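Local coordinates for BAR/IMD domain-containing adapter protein 2-like 2 (Mus musculus, PDB 3OK8), which binds phosphoinositides through its IMD (I-BAR) domain, the part present here, and induces planar or gently curved membrane structures, at residues L65-S68 against T69-I72; I76-Q79 against M80-Q84; R208-L211 against Q212-L216. One frame throughout, in Å; residues are numbered along the deposited sequence. Where two conformers were deposited one is given.

Interaction 1: residues L65-S68 against T69-I72; sequences LQSS and TSQI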
loop_
_atom_site.group_PDB
_atom_site.type_symbol
_atom_site.label_atom_id
_atom_site.label_comp_id
_atom_site.label_asym_id
_atom_site.label_seq_id
_atom_site.Cartn_x
_atom_site.Cartn_y
_atom_site.Cartn_z
ATOM N N LEU A 65 28.693 -6.391 1.524
ATOM C CA LEU A 65 29.299 -7.132 0.425
ATOM C C LEU A 65 30.798 -6.920 0.458
ATOM O O LEU A 65 31.550 -7.854 0.204
ATOM C CB LEU A 65 28.736 -6.719 -0.938
ATOM C CG LEU A 65 27.332 -7.250 -1.233
ATOM C CD1 LEU A 65 26.929 -6.887 -2.645
ATOM C CD2 LEU A 65 27.281 -8.755 -1.037
ATOM N N GLN A 66 31.207 -5.691 0.778
ATOM C CA GLN A 66 32.625 -5.294 0.871
ATOM C C GLN A 66 33.374 -5.918 2.034
ATOM O O GLN A 66 34.597 -6.079 1.986
ATOM C CB GLN A 66 32.754 -3.777 0.989
ATOM C CG GLN A 66 33.294 -3.121 -0.253
ATOM C CD GLN A 66 32.489 -3.465 -1.478
ATOM O OE1 GLN A 66 31.305 -3.136 -1.565
ATOM N NE2 GLN A 66 33.127 -4.125 -2.445
ATOM N N SER A 67 32.631 -6.258 3.079
ATOM C CA SER A 67 33.192 -6.753 4.331
ATOM C C SER A 67 33.923 -8.092 4.184
ATOM O O SER A 67 34.062 -8.637 3.082
ATOM C CB SER A 67 32.093 -6.879 5.392
ATOM O OG SER A 67 31.515 -8.176 5.371
ATOM N N SER A 68 34.374 -8.615 5.319
ATOM C CA SER A 68 35.182 -9.829 5.346
ATOM C C SER A 68 34.391 -11.075 5.752
ATOM O O SER A 68 34.746 -12.174 5.364
ATOM C CB SER A 68 36.377 -9.642 6.281
ATOM O OG SER A 68 35.934 -9.547 7.621
ATOM N N THR A 69 33.321 -10.922 6.527
ATOM C CA THR A 69 32.524 -12.096 6.885
ATOM C C THR A 69 31.013 -11.961 6.640
ATOM O O THR A 69 30.270 -12.930 6.825
ATOM C CB THR A 69 32.755 -12.515 8.342
ATOM O OG1 THR A 69 32.389 -11.430 9.199
ATOM C CG2 THR A 69 34.249 -12.924 8.580
ATOM N N SER A 70 30.560 -10.787 6.209
ATOM C CA SER A 70 29.110 -10.554 6.032
ATOM C C SER A 70 28.667 -10.480 4.567
ATOM O O SER A 70 27.669 -9.822 4.251
ATOM C CB SER A 70 28.651 -9.278 6.773
ATOM O OG SER A 70 29.260 -9.134 8.054
ATOM N N GLN A 71 29.390 -11.163 3.677
ATOM C CA GLN A 71 29.064 -11.166 2.244
ATOM C C GLN A 71 27.661 -11.708 1.929
ATOM O O GLN A 71 26.941 -11.145 1.109
ATOM C CB GLN A 71 30.102 -11.970 1.448
ATOM C CG GLN A 71 31.526 -11.411 1.514
ATOM C CD GLN A 71 32.309 -11.944 2.701
ATOM O OE1 GLN A 71 31.771 -12.109 3.790
ATOM N NE2 GLN A 71 33.588 -12.207 2.494
ATOM N N ILE A 72 27.307 -12.818 2.570
ATOM C CA ILE A 72 26.031 -13.486 2.360
ATOM C C ILE A 72 24.860 -12.649 2.892
ATOM O O ILE A 72 23.812 -12.550 2.251
ATOM C CB ILE A 72 26.044 -14.900 2.997
ATOM C CG1 ILE A 72 27.007 -15.825 2.228
ATOM C CG2 ILE A 72 24.636 -15.489 3.033
ATOM C CD1 ILE A 72 27.483 -17.047 3.018
HETATM O O HOH W 1 32.115 -8.868 8.330
#
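The Gln71 carboxamide meets Ser67 and Ser68 in two different ways. Ser67 O lies over one face of the amide, 3.8 Å from Gln71 CD, while the Ser68 carbonyl comes to its polar end. There Gln71 NE2 reaches Ser68 O at 3.1 Å in a bond that is weak, with an N-H...O angle of 143°. A sharp bend at chi2 (88°) folds the glutamine back to this position from the first turn of its helix.

The second polar centre is Ser67 OG, which accepts the backbone N-H of Ser70 at 2.9 Å. The same hydroxyl bonds to the carbonyl of Ala64, tying the last turn of helix 5-66 to the approach of helix 71-147. A water adds a third grip, donating to Ser67 OG at 3.1 Å. It also accepts from Thr69 N at 3.0 Å and is hydrogen-bonded to Ser70 OG at 2.9 Å, thus linking Ser67, Thr69 and Ser70 while passing by Ser68. Away from the water, the Leu65 methyl CD2 abuts the backbone oxygen Gln71 O, 3.2 Å away.

These contacts belong to a tight helix-loop-helix turn at one end of the elongated I-BAR bundle: Ser67 is the first residue to leave helical backbone angles, and Ser70 stands at the N-cap position without making a side-chain cap. Glu182 and Lys183 of the second subunit pack against the loop. Chemically, then, at this reversal one serine hydroxyl and its water engage the loop N-H groups of Ser70 and Thr69, and the glutamine amide adds a weak bond.

Interaction 2: residues I76-Q79 against M80-Q84; sequences ILVQ and MSDTQ
Gln79 O is gripped by both donors of Thr83: the hydroxyl OG1 at 2.6 Å, lying nearly along the C=O axis, and the backbone N at 3.2 Å, well above the carbonyl plane. This is one turn of the long alpha-helix 71-147 in the three-helix I-BAR bundle, and the threonine hydroxyl shares the carbonyl with the i to i+4 N-H. With OG1 beside its own backbone N (chi1 -59°), Thr83 faces back to that carbonyl.

One residue earlier the pattern recurs with a different pair. Val78 O accepts the N-H of Asp82 at 3.1 Å in a fairly straight bond (167°) and also the hydroxyl OG of Ser81 at 2.9 Å; both donors approach from the same face of the carbonyl plane. Asp82 itself turns its carboxylate to a salt bridge with Arg85, so its strongest polar partner lies further along the helix.

On the buried side Met80 runs back beside Ile76, the two side chains pointing the same way. Its extended chain, chi2 172°, carries the methyl to the isoleucine branch. Trp218, beyond helix 153-217, covers Ile76, Met80 and Thr83, whereas Leu77 packs on Ile57 of helix 5-66 and on Leu189 of the second subunit. The apolar contact closes with Met80 CE against Ile76 CG2, 3.7 Å apart, and Met80 SD 4.2 Å from Leu77 CD2.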
loop_
_atom_site.group_PDB
_atom_site.type_symbol
_atom_site.label_atom_id
_atom_site.label_comp_id
_atom_site.label_asym_id
_atom_site.label_seq_id
_atom_site.Cartn_x
_atom_site.Cartn_y
_atom_site.Cartn_z
ATOM N N ILE A 76 21.722 -10.756 0.754
ATOM C CA ILE A 76 20.335 -10.788 1.157
ATOM C C ILE A 76 19.678 -9.413 1.196
ATOM O O ILE A 76 18.550 -9.247 0.721
ATOM C CB ILE A 76 20.174 -11.495 2.506
ATOM C CG1 ILE A 76 20.528 -12.977 2.345
ATOM C CG2 ILE A 76 18.755 -11.279 3.034
ATOM C CD1 ILE A 76 20.618 -13.763 3.639
ATOM N N LEU A 77 20.384 -8.426 1.743
ATOM C CA LEU A 77 19.838 -7.076 1.882
ATOM C C LEU A 77 19.653 -6.392 0.530
ATOM O O LEU A 77 18.679 -5.675 0.301
ATOM C CB LEU A 77 20.748 -6.220 2.777
ATOM C CG LEU A 77 20.878 -6.703 4.223
ATOM C CD1 LEU A 77 22.123 -6.076 4.930
ATOM C CD2 LEU A 77 19.607 -6.390 5.000
ATOM N N VAL A 78 20.609 -6.611 -0.355
ATOM C CA VAL A 78 20.580 -6.044 -1.689
ATOM C C VAL A 78 19.407 -6.640 -2.458
ATOM O O VAL A 78 18.739 -5.942 -3.226
ATOM C CB VAL A 78 21.932 -6.291 -2.417
ATOM C CG1 VAL A 78 21.837 -5.966 -3.897
ATOM C CG2 VAL A 78 23.025 -5.449 -1.768
ATOM N N GLN A 79 19.120 -7.919 -2.237
ATOM C CA GLN A 79 17.985 -8.506 -2.953
ATOM C C GLN A 79 16.643 -8.300 -2.265
ATOM O O GLN A 79 15.604 -8.657 -2.798
ATOM C CB GLN A 79 18.205 -9.973 -3.332
ATOM C CG GLN A 79 18.805 -10.867 -2.291
ATOM C CD GLN A 79 19.124 -12.235 -2.873
ATOM O OE1 GLN A 79 18.266 -12.859 -3.501
ATOM N NE2 GLN A 79 20.358 -12.703 -2.679
ATOM N N MET A 80 16.668 -7.707 -1.083
ATOM C CA MET A 80 15.438 -7.284 -0.450
ATOM C C MET A 80 15.006 -5.978 -1.080
ATOM O O MET A 80 13.830 -5.796 -1.400
ATOM C CB MET A 80 15.620 -7.117 1.050
ATOM C CG MET A 80 15.610 -8.406 1.841
ATOM S SD MET A 80 16.059 -8.105 3.569
ATOM C CE MET A 80 15.683 -9.696 4.294
ATOM N N SER A 81 15.951 -5.065 -1.267
ATOM C CA SER A 81 15.638 -3.817 -1.954
ATOM C C SER A 81 15.215 -4.087 -3.399
ATOM O O SER A 81 14.240 -3.517 -3.878
ATOM C CB SER A 81 16.810 -2.842 -1.925
ATOM O OG SER A 81 17.794 -3.214 -2.874
ATOM N N ASP A 82 15.953 -4.942 -4.099
ATOM C CA ASP A 82 15.559 -5.336 -5.448
ATOM C C ASP A 82 14.119 -5.849 -5.493
ATOM O O ASP A 82 13.357 -5.482 -6.392
ATOM C CB ASP A 82 16.526 -6.383 -6.011
ATOM C CG ASP A 82 17.897 -5.808 -6.299
ATOM O OD1 ASP A 82 18.074 -4.579 -6.116
ATOM O OD2 ASP A 82 18.795 -6.579 -6.706
ATOM N N THR A 83 13.746 -6.683 -4.521
ATOM C CA THR A 83 12.381 -7.219 -4.444
ATOM C C THR A 83 11.346 -6.126 -4.257
ATOM O O THR A 83 10.313 -6.111 -4.939
ATOM C CB THR A 83 12.206 -8.191 -3.270
ATOM O OG1 THR A 83 13.118 -9.280 -3.417
ATOM C CG2 THR A 83 10.765 -8.741 -3.225
ATOM N N GLN A 84 11.611 -5.227 -3.314
ATOM C CA GLN A 84 10.694 -4.139 -3.069
ATOM C C GLN A 84 10.574 -3.318 -4.353
ATOM O O GLN A 84 9.474 -2.940 -4.755
ATOM C CB GLN A 84 11.131 -3.298 -1.865
ATOM C CG GLN A 84 10.292 -2.030 -1.664
ATOM C CD GLN A 84 10.686 -0.939 -2.641
ATOM O OE1 GLN A 84 9.912 -0.020 -2.922
ATOM N NE2 GLN A 84 11.907 -1.040 -3.172
#

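Interaction 3: residues R208-L211 against Q212-L216; sequences RGML and QNRVL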
loop_
_atom_site.group_PDB
_atom_site.type_symbol
_atom_site.label_atom_id
_atom_site.label_comp_id
_atom_site.label_asym_id
_atom_site.label_seq_id
_atom_site.Cartn_x
_atom_site.Cartn_y
_atom_site.Cartn_z
ATOM N N ARG A 208 2.731 -12.378 -3.910
ATOM C CA ARG A 208 2.734 -13.573 -3.084
ATOM C C ARG A 208 3.636 -14.621 -3.718
ATOM O O ARG A 208 4.326 -15.362 -3.021
ATOM C CB ARG A 208 1.331 -14.142 -2.906
ATOM C CG ARG A 208 1.239 -15.071 -1.720
ATOM C CD ARG A 208 -0.165 -15.539 -1.487
ATOM N NE ARG A 208 -0.480 -16.711 -2.290
ATOM C CZ ARG A 208 -0.685 -17.925 -1.787
ATOM N NH1 ARG A 208 -0.970 -18.936 -2.599
ATOM N NH2 ARG A 208 -0.618 -18.120 -0.472
ATOM N N GLY A 209 3.634 -14.668 -5.048
ATOM C CA GLY A 209 4.495 -15.572 -5.783
ATOM C C GLY A 209 5.962 -15.467 -5.388
ATOM O O GLY A 209 6.573 -16.455 -4.999
ATOM N N MET A 210 6.531 -14.269 -5.474
ATOM C CA MET A 210 7.955 -14.107 -5.211
ATOM C C MET A 210 8.331 -14.144 -3.743
ATOM O O MET A 210 9.469 -14.448 -3.408
ATOM C CB MET A 210 8.500 -12.837 -5.850
ATOM C CG MET A 210 7.676 -11.625 -5.601
ATOM S SD MET A 210 7.883 -10.548 -7.022
ATOM C CE MET A 210 9.384 -9.698 -6.557
ATOM N N LEU A 211 7.391 -13.832 -2.864
ATOM C CA LEU A 211 7.699 -13.833 -1.445
ATOM C C LEU A 211 7.724 -15.237 -0.863
ATOM O O LEU A 211 8.332 -15.461 0.178
ATOM C CB LEU A 211 6.744 -12.936 -0.659
ATOM C CG LEU A 211 7.032 -11.440 -0.788
ATOM C CD1 LEU A 211 6.273 -10.661 0.262
ATOM C CD2 LEU A 211 8.525 -11.168 -0.658
ATOM N N GLN A 212 7.088 -16.188 -1.538
ATOM C CA GLN A 212 7.048 -17.552 -1.028
ATOM C C GLN A 212 8.412 -18.207 -1.199
ATOM O O GLN A 212 8.778 -19.123 -0.453
ATOM C CB GLN A 212 5.948 -18.360 -1.724
ATOM C CG GLN A 212 4.573 -17.754 -1.501
ATOM C CD GLN A 212 3.439 -18.727 -1.758
ATOM O OE1 GLN A 212 2.641 -19.011 -0.868
ATOM N NE2 GLN A 212 3.371 -19.248 -2.970
ATOM N N ASN A 213 9.163 -17.728 -2.185
ATOM C CA ASN A 213 10.510 -18.211 -2.390
ATOM C C ASN A 213 11.542 -17.307 -1.716
ATOM O O ASN A 213 12.431 -17.817 -1.056
ATOM C CB ASN A 213 10.807 -18.434 -3.877
ATOM C CG ASN A 213 11.135 -17.153 -4.606
ATOM O OD1 ASN A 213 12.235 -16.608 -4.471
ATOM N ND2 ASN A 213 10.182 -16.662 -5.385
ATOM N N ARG A 214 11.420 -15.982 -1.840
ATOM C CA ARG A 214 12.379 -15.103 -1.190
ATOM C C ARG A 214 12.540 -15.482 0.274
ATOM O O ARG A 214 13.650 -15.663 0.741
ATOM C CB ARG A 214 11.967 -13.632 -1.300
ATOM C CG ARG A 214 11.968 -13.048 -2.705
ATOM C CD ARG A 214 13.217 -13.374 -3.483
ATOM N NE ARG A 214 13.245 -12.655 -4.755
ATOM C CZ ARG A 214 12.464 -12.938 -5.796
ATOM N NH1 ARG A 214 12.561 -12.227 -6.911
ATOM N NH2 ARG A 214 11.582 -13.929 -5.726
ATOM N N VAL A 215 11.429 -15.599 0.993
ATOM C CA VAL A 215 11.491 -15.953 2.413
ATOM C C VAL A 215 12.300 -17.239 2.676
ATOM O O VAL A 215 12.903 -17.407 3.738
ATOM C CB VAL A 215 10.083 -16.039 3.063
ATOM C CG1 VAL A 215 9.320 -14.707 2.875
ATOM C CG2 VAL A 215 9.277 -17.214 2.494
ATOM N N LEU A 216 12.308 -18.136 1.702
ATOM C CA LEU A 216 13.078 -19.372 1.802
ATOM C C LEU A 216 14.555 -19.148 1.470
ATOM O O LEU A 216 15.443 -19.664 2.158
ATOM C CB LEU A 216 12.482 -20.443 0.884
ATOM C CG LEU A 216 11.119 -20.992 1.304
ATOM C CD1 LEU A 216 10.466 -21.756 0.155
ATOM C CD2 LEU A 216 11.255 -21.868 2.548
#
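The torsions of Arg208 and Gln212 bring them together: Arg208 swings CG away from its backbone N (chi1 -161°) and its chain then bends at chi3, while Gln212 keeps CG beside its own N and then extends. The amide oxygen Gln212 OE1 thereby comes over one face of the guanidinium, toward its rim, 3.4 Å from Arg208 NH2. The two planes are turned 45° apart, and the approach from above the guanidinium gives too poor an angle for a hydrogen bond. What remains is an oxygen on a cationic face, probably a mildly favourable electrostatic contact. The backbone bond between the same residues is weak, and the placing of the Arg208 carbonyl is uncertain.

All of this lies near the C-terminal end of helix 153-217, the third long helix of the I-BAR bundle. On the face turned to helix 71-147, Met210 packs on Thr83, His86 and Leu87, and Arg214 meets Thr83. On another flank, Leu211 packs on Phe200 and Val215 on Asn198, both of the second subunit, so this turn takes part in the dimer.

Arg214 N donates to Met210 O at 2.9 Å and 166°, and Val215 N to Leu211 O at 3.2 Å, the latter from above the carbonyl plane. Arg214 bends at chi2 so that its guanidinium turns back across Met210, but the side chain was modelled in two conformers, and its weak NH2 bond to Met210 O is doubtful. Val215 brings both methyls close to the carbonyl one turn earlier, CG1 at 3.0 Å and CG2 at 3.1 Å from Leu211 O.

Along the chain the three contacts come in series, all towards the same end of the elongated bundle. Interaction 1 turns helix 5-66 into helix 71-147, interaction 2 follows on the early part of that second helix, and interaction 3 sits near the end of helix 153-217. The centres of interactions 1 and 2 are 16 Å apart, and Leu65 CD1 touches Val78 CG2 at 4.3 Å. Interactions 2 and 3 are closer, with centres 12 Å apart, and join two helices where Thr83 CG2 meets Met210 CE at 3.7 Å. Interactions 1 and 3 do not touch. Each of the three also reaches the second subunit, placing this end of the bundle within the antiparallel I-BAR dimer.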